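PDB 2VF7: excinuclease ABC, subunit A. from Deinococcus radiodurans, which binds DNA and zinc and hydrolyses ATP, probably taking part in damage recognition during DNA excision repair as an ABC-type UvrA protein. Local coordinates for residues Arg596-Asn601 against Ser659-Cys664; Glu647-Val652 against Gly725-Glu730. The protein carries 1 engineered substitution. All coordinates share one frame; numbering follows the deposited sequence.

Contact 1: Arg596-Asn601 against Ser659-Cys664; sequences RTPRSN and SVYAPC. With ZN (zinc ion), chain G.
P598 and Y661 make nearly all of this contact, and they make it by CH-pi packing. The two side chains come from opposite directions, the proline ring laid over one face of the phenol. P598 CG sits 3.7 Å from the ring centroid, 17° off the normal and displaced toward the rim, with Y661 CE2 its closest atom at 3.6 Å. P598 CD follows along the ring, passing CZ and ending 3.7 Å from Y661 OH. What sends the ring out to the loop is its first torsion: CG stands anti to the carbonyl carbon and beside the backbone N (chi1 -74°). The backbones stay well apart, the CA atoms of P598 and Y661 8.7 Å from each other. With Y661 cut back to an alanine, P598 is likely to lose its aromatic cover on that side and a gap to open between loop and strand.

At the margin T597 adds a loose van der Waals approach, its CB 4.3 Å from Y661 OH. No hydrogen bond crosses between the segments, so the polar groups work within or beyond them. R599 N makes a weak bond to T597 OG1, and the R599 guanidinium forms a salt bridge with E647 and bonds to Q645 O and F634 O, tying the loop to the zinc-bearing region.

Metal coordination comes at the far end of 659-664. C664 SG binds zinc at 2.4 Å, joined by C641, C644 and C667. The arrangement is that of a Cys4 zinc module built from two CxxC pairs, with a two-stranded antiparallel sheet leading into the second pair.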
loop_
_atom_site.group_PDB
_atom_site.type_symbol
_atom_site.label_atom_id
_atom_site.label_comp_id
_atom_site.label_asym_id
_atom_site.label_seq_id
_atom_site.Cartn_x
_atom_site.Cartn_y
_atom_site.Cartn_z
ATOM N N ARG A 596 20.155 10.664 11.497
ATOM C CA ARG A 596 18.966 10.289 10.714
ATOM C C ARG A 596 18.620 8.788 10.734
ATOM O O ARG A 596 17.517 8.399 10.341
ATOM C CB ARG A 596 19.110 10.756 9.256
ATOM C CG ARG A 596 18.733 12.223 8.995
ATOM C CD ARG A 596 19.677 13.185 9.730
ATOM N NE ARG A 596 19.458 14.593 9.401
ATOM C CZ ARG A 596 19.843 15.613 10.169
ATOM N NH1 ARG A 596 20.459 15.380 11.327
ATOM N NH2 ARG A 596 19.600 16.867 9.781
ATOM N N THR A 597 19.579 7.964 11.175
ATOM C CA THR A 597 19.450 6.504 11.215
ATOM C C THR A 597 19.734 6.050 12.635
ATOM O O THR A 597 20.137 6.866 13.460
ATOM C CB THR A 597 20.420 5.804 10.241
ATOM O OG1 THR A 597 21.759 5.895 10.752
ATOM C CG2 THR A 597 20.347 6.424 8.846
ATOM N N PRO A 598 19.492 4.755 12.940
ATOM C CA PRO A 598 19.785 4.213 14.282
ATOM C C PRO A 598 21.266 3.968 14.662
ATOM O O PRO A 598 21.522 3.453 15.763
ATOM C CB PRO A 598 18.990 2.894 14.306
ATOM C CG PRO A 598 18.112 2.894 13.052
ATOM C CD PRO A 598 18.850 3.740 12.074
ATOM N N ARG A 599 22.225 4.305 13.785
ATOM C CA ARG A 599 23.655 4.308 14.159
ATOM C C ARG A 599 23.867 5.219 15.346
ATOM O O ARG A 599 24.636 4.905 16.254
ATOM C CB ARG A 599 24.515 4.986 13.110
ATOM C CG ARG A 599 24.780 4.276 11.889
ATOM C CD ARG A 599 26.265 4.306 11.627
ATOM N NE ARG A 599 26.832 3.088 12.177
ATOM C CZ ARG A 599 26.742 1.900 11.595
ATOM N NH1 ARG A 599 26.122 1.758 10.433
ATOM N NH2 ARG A 599 27.292 0.862 12.180
ATOM N N SER A 600 23.241 6.398 15.260
ATOM C CA SER A 600 23.421 7.493 16.207
ATOM C C SER A 600 22.754 7.220 17.540
ATOM O O SER A 600 21.667 6.614 17.598
ATOM C CB SER A 600 22.859 8.782 15.635
ATOM O OG SER A 600 23.533 9.149 14.440
ATOM N N ASN A 601 23.420 7.683 18.600
ATOM C CA ASN A 601 22.886 7.638 19.949
ATOM C C ASN A 601 23.612 8.646 20.872
ATOM O O ASN A 601 24.617 9.247 20.475
ATOM C CB ASN A 601 22.874 6.182 20.473
ATOM C CG ASN A 601 24.230 5.473 20.352
ATOM O OD1 ASN A 601 24.283 4.283 20.077
ATOM N ND2 ASN A 601 25.313 6.194 20.571
ATOM N N SER A 659 8.274 4.116 5.720
ATOM C CA SER A 659 8.923 2.937 6.313
ATOM C C SER A 659 9.307 3.152 7.787
ATOM O O SER A 659 9.570 4.283 8.200
ATOM C CB SER A 659 10.166 2.578 5.486
ATOM O OG SER A 659 10.415 1.183 5.487
ATOM N N VAL A 660 9.327 2.068 8.571
ATOM C CA VAL A 660 9.733 2.110 9.990
ATOM C C VAL A 660 10.836 1.090 10.315
ATOM O O VAL A 660 11.261 0.348 9.444
ATOM C CB VAL A 660 8.524 1.905 10.960
ATOM C CG1 VAL A 660 7.514 3.035 10.823
ATOM C CG2 VAL A 660 7.859 0.546 10.754
ATOM N N TYR A 661 11.283 1.054 11.572
ATOM C CA TYR A 661 12.389 0.174 11.999
ATOM C C TYR A 661 11.965 -0.983 12.915
ATOM O O TYR A 661 11.205 -0.792 13.850
ATOM C CB TYR A 661 13.523 0.984 12.660
ATOM C CG TYR A 661 14.369 1.794 11.692
ATOM C CD1 TYR A 661 14.080 3.139 11.433
ATOM C CD2 TYR A 661 15.453 1.214 11.031
ATOM C CE1 TYR A 661 14.861 3.892 10.541
ATOM C CE2 TYR A 661 16.242 1.946 10.136
ATOM C CZ TYR A 661 15.949 3.292 9.901
ATOM O OH TYR A 661 16.724 4.020 9.007
ATOM N N ALA A 662 12.462 -2.179 12.617
ATOM C CA ALA A 662 12.235 -3.370 13.433
ATOM C C ALA A 662 13.571 -3.836 14.018
ATOM O O ALA A 662 14.620 -3.504 13.468
ATOM C CB ALA A 662 11.621 -4.465 12.589
ATOM N N PRO A 663 13.553 -4.584 15.145
ATOM C CA PRO A 663 14.860 -5.018 15.684
ATOM C C PRO A 663 15.530 -6.026 14.749
ATOM O O PRO A 663 14.845 -6.801 14.094
ATOM C CB PRO A 663 14.504 -5.668 17.028
ATOM C CG PRO A 663 13.070 -5.267 17.307
ATOM C CD PRO A 663 12.429 -5.070 15.970
ATOM N N CYS A 664 16.853 -5.985 14.660
ATOM C CA CYS A 664 17.599 -6.911 13.825
ATOM C C CYS A 664 17.279 -8.374 14.184
ATOM O O CYS A 664 17.297 -8.739 15.349
ATOM C CB CYS A 664 19.089 -6.633 13.975
ATOM S SG CYS A 664 20.145 -7.768 13.096
HETATM ZN ZN ZN G . 22.172 -7.106 14.240
#

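Contact 2: Glu647-Val652 against Gly725-Glu730; sequences EGWVMV and GQPATE. With ADP (adenosine-5'-diphosphate), chain E.
P727 CG and E730 OE1 both approach the W649 indole obliquely, while the carbonyl O of E647, two residues earlier in the chain, lies in plane at the ring's edge. E730 OE1 stands 3.7 Å above the indole plane, out toward the rim, and comes within 3.8 Å of W649 CZ2; the carboxylate is turned 70° from the ring. P727 takes the other part of the benzo ring, its CG 3.4 Å from W649 CZ3 and nearly as near CE3. Both side chains cross the tryptophan at about a right angle. No hydrogen bond links the segments, so the junction is van der Waals contact.

The nucleotide lies beyond this junction. Q726, its CG anti to the backbone N (chi1 -169°) and its chain extended, carries its amide to the ribose, where NE2 donates an almost straight 175° bond to ADP O2' at 3.1 Å. The same NE2 reaches E730 OE2 by a weak bond of 3.3 Å, and E730 lies against the adenine, OE2 3.4 Å from ADP C2. K49 and S50 of the P-loop, and S51 just after it, hold this ADP too. With E730 directly ahead of the LSGGE signature, this is the composite nucleotide site characteristic of ABC ATPases.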
loop_
_atom_site.group_PDB
_atom_site.type_symbol
_atom_site.label_atom_id
_atom_site.label_comp_id
_atom_site.label_asym_id
_atom_site.label_seq_id
_atom_site.Cartn_x
_atom_site.Cartn_y
_atom_site.Cartn_z
ATOM N N GLU A 647 23.784 -1.348 13.671
ATOM C CA GLU A 647 22.680 -0.411 13.939
ATOM C C GLU A 647 21.631 -0.973 14.897
ATOM O O GLU A 647 20.863 -0.221 15.488
ATOM C CB GLU A 647 22.010 0.039 12.641
ATOM C CG GLU A 647 22.983 0.667 11.675
ATOM C CD GLU A 647 22.333 1.473 10.577
ATOM O OE1 GLU A 647 21.086 1.427 10.436
ATOM O OE2 GLU A 647 23.087 2.166 9.855
ATOM N N GLY A 648 21.607 -2.292 15.048
ATOM C CA GLY A 648 20.729 -2.972 15.998
ATOM C C GLY A 648 19.324 -3.138 15.475
ATOM O O GLY A 648 18.558 -3.950 15.984
ATOM N N TRP A 649 19.018 -2.350 14.445
ATOM C CA TRP A 649 17.689 -2.219 13.865
ATOM C C TRP A 649 17.716 -2.302 12.345
ATOM O O TRP A 649 18.704 -1.940 11.712
ATOM C CB TRP A 649 17.044 -0.913 14.317
ATOM C CG TRP A 649 16.138 -1.114 15.488
ATOM C CD1 TRP A 649 14.815 -1.483 15.456
ATOM C CD2 TRP A 649 16.479 -0.992 16.864
ATOM N NE1 TRP A 649 14.308 -1.578 16.732
ATOM C CE2 TRP A 649 15.313 -1.291 17.616
ATOM C CE3 TRP A 649 17.653 -0.668 17.535
ATOM C CZ2 TRP A 649 15.292 -1.264 18.992
ATOM C CZ3 TRP A 649 17.629 -0.621 18.901
ATOM C CH2 TRP A 649 16.456 -0.924 19.624
ATOM N N VAL A 650 16.626 -2.799 11.772
ATOM C CA VAL A 650 16.534 -3.008 10.330
ATOM C C VAL A 650 15.279 -2.354 9.736
ATOM O O VAL A 650 14.195 -2.408 10.328
ATOM C CB VAL A 650 16.627 -4.521 9.970
ATOM C CG1 VAL A 650 15.271 -5.246 10.159
ATOM C CG2 VAL A 650 17.155 -4.701 8.553
ATOM N N MET A 651 15.445 -1.731 8.572
ATOM C CA MET A 651 14.343 -1.043 7.898
ATOM C C MET A 651 13.347 -2.019 7.264
ATOM O O MET A 651 13.723 -2.932 6.520
ATOM C CB MET A 651 14.867 -0.066 6.836
ATOM C CG MET A 651 13.764 0.708 6.114
ATOM S SD MET A 651 13.627 2.440 6.583
ATOM C CE MET A 651 14.491 3.176 5.195
ATOM N N VAL A 652 12.070 -1.810 7.562
ATOM C CA VAL A 652 11.027 -2.627 6.981
ATOM C C VAL A 652 10.297 -1.846 5.887
ATOM O O VAL A 652 9.273 -1.205 6.128
ATOM C CB VAL A 652 10.085 -3.265 8.050
ATOM C CG1 VAL A 652 10.853 -4.298 8.877
ATOM C CG2 VAL A 652 9.455 -2.223 8.958
ATOM N N GLY A 725 22.584 3.817 24.451
ATOM C CA GLY A 725 22.549 3.337 23.070
ATOM C C GLY A 725 21.216 3.537 22.351
ATOM O O GLY A 725 21.056 3.109 21.209
ATOM N N GLN A 726 20.255 4.194 23.000
ATOM C CA GLN A 726 18.905 4.343 22.424
ATOM C C GLN A 726 19.045 5.021 21.073
ATOM O O GLN A 726 19.633 6.094 21.004
ATOM C CB GLN A 726 17.985 5.132 23.362
ATOM C CG GLN A 726 16.533 5.081 22.934
ATOM C CD GLN A 726 15.559 5.740 23.892
ATOM O OE1 GLN A 726 15.873 6.024 25.059
ATOM N NE2 GLN A 726 14.345 5.956 23.408
ATOM N N PRO A 727 18.545 4.382 19.983
ATOM C CA PRO A 727 18.753 4.927 18.641
ATOM C C PRO A 727 18.097 6.292 18.501
ATOM O O PRO A 727 17.080 6.535 19.133
ATOM C CB PRO A 727 18.013 3.936 17.737
ATOM C CG PRO A 727 17.886 2.721 18.515
ATOM C CD PRO A 727 17.736 3.157 19.934
ATOM N N ALA A 728 18.664 7.144 17.651
ATOM C CA ALA A 728 18.209 8.517 17.442
ATOM C C ALA A 728 16.851 8.607 16.754
ATOM O O ALA A 728 16.144 9.610 16.855
ATOM C CB ALA A 728 19.252 9.260 16.615
ATOM N N THR A 729 16.492 7.563 16.024
ATOM C CA THR A 729 15.226 7.565 15.312
ATOM C C THR A 729 14.025 7.449 16.273
ATOM O O THR A 729 12.886 7.723 15.876
ATOM C CB THR A 729 15.211 6.475 14.205
ATOM O OG1 THR A 729 15.761 5.259 14.728
ATOM C CG2 THR A 729 16.054 6.930 13.008
ATOM N N GLU A 730 14.296 7.064 17.531
ATOM C CA GLU A 730 13.280 6.941 18.592
ATOM C C GLU A 730 13.120 8.230 19.390
ATOM O O GLU A 730 12.449 8.238 20.415
ATOM C CB GLU A 730 13.701 5.827 19.575
ATOM C CG GLU A 730 13.769 4.456 18.949
ATOM C CD GLU A 730 13.959 3.337 19.936
ATOM O OE1 GLU A 730 13.718 2.163 19.556
ATOM O OE2 GLU A 730 14.361 3.602 21.093
HETATM P PB ADP E . 6.088 11.667 26.549
HETATM O O1B ADP E . 5.359 12.264 27.719
HETATM O O2B ADP E . 7.462 12.231 26.344
HETATM O O3B ADP E . 5.253 11.683 25.282
HETATM P PA ADP E . 7.117 9.148 25.907
HETATM O O1A ADP E . 7.827 9.985 24.840
HETATM O O2A ADP E . 6.203 8.050 25.473
HETATM O O3A ADP E . 6.329 10.110 26.920
HETATM O "O5'" ADP E . 8.278 8.436 26.763
HETATM C "C5'" ADP E . 8.104 7.267 27.567
HETATM C "C4'" ADP E . 9.187 6.267 27.199
HETATM O "O4'" ADP E . 8.923 5.784 25.876
HETATM C "C3'" ADP E . 10.609 6.828 27.167
HETATM O "O3'" ADP E . 11.551 5.875 27.720
HETATM C "C2'" ADP E . 10.839 7.043 25.678
HETATM O "O2'" ADP E . 12.214 7.079 25.308
HETATM C "C1'" ADP E . 10.089 5.868 25.062
HETATM N N9 ADP E . 9.662 6.102 23.668
HETATM C C8 ADP E . 8.810 7.068 23.263
HETATM N N7 ADP E . 8.611 7.054 21.931
HETATM C C5 ADP E . 9.354 6.031 21.466
HETATM C C6 ADP E . 9.572 5.429 20.140
HETATM N N6 ADP E . 8.971 5.960 19.042
HETATM N N1 ADP E . 10.399 4.372 20.067
HETATM C C2 ADP E . 11.009 3.838 21.150
HETATM N N3 ADP E . 10.845 4.324 22.387
HETATM C C4 ADP E . 10.036 5.400 22.605
#

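Both contacts are partly buried, and their centres lie about 2 Å apart, so they are really two sides of one junction. They share the antiparallel pair 649-652 and 660-663: 660-663 gives Y661 to the loop 596-601, 649-652 gives W649 to the loop 725-730, and backbone bonds such as V650 N to A662 O join the strands. In each case a proline meets an aromatic ring, but contact 1 lays it over a face whereas contact 2 brings it in obliquely beside a carboxylate. Their surroundings differ as well: contact 1 runs into the zinc site through C664, while contact 2 ends at ADP. P598 also touches P727, bringing the two loops together.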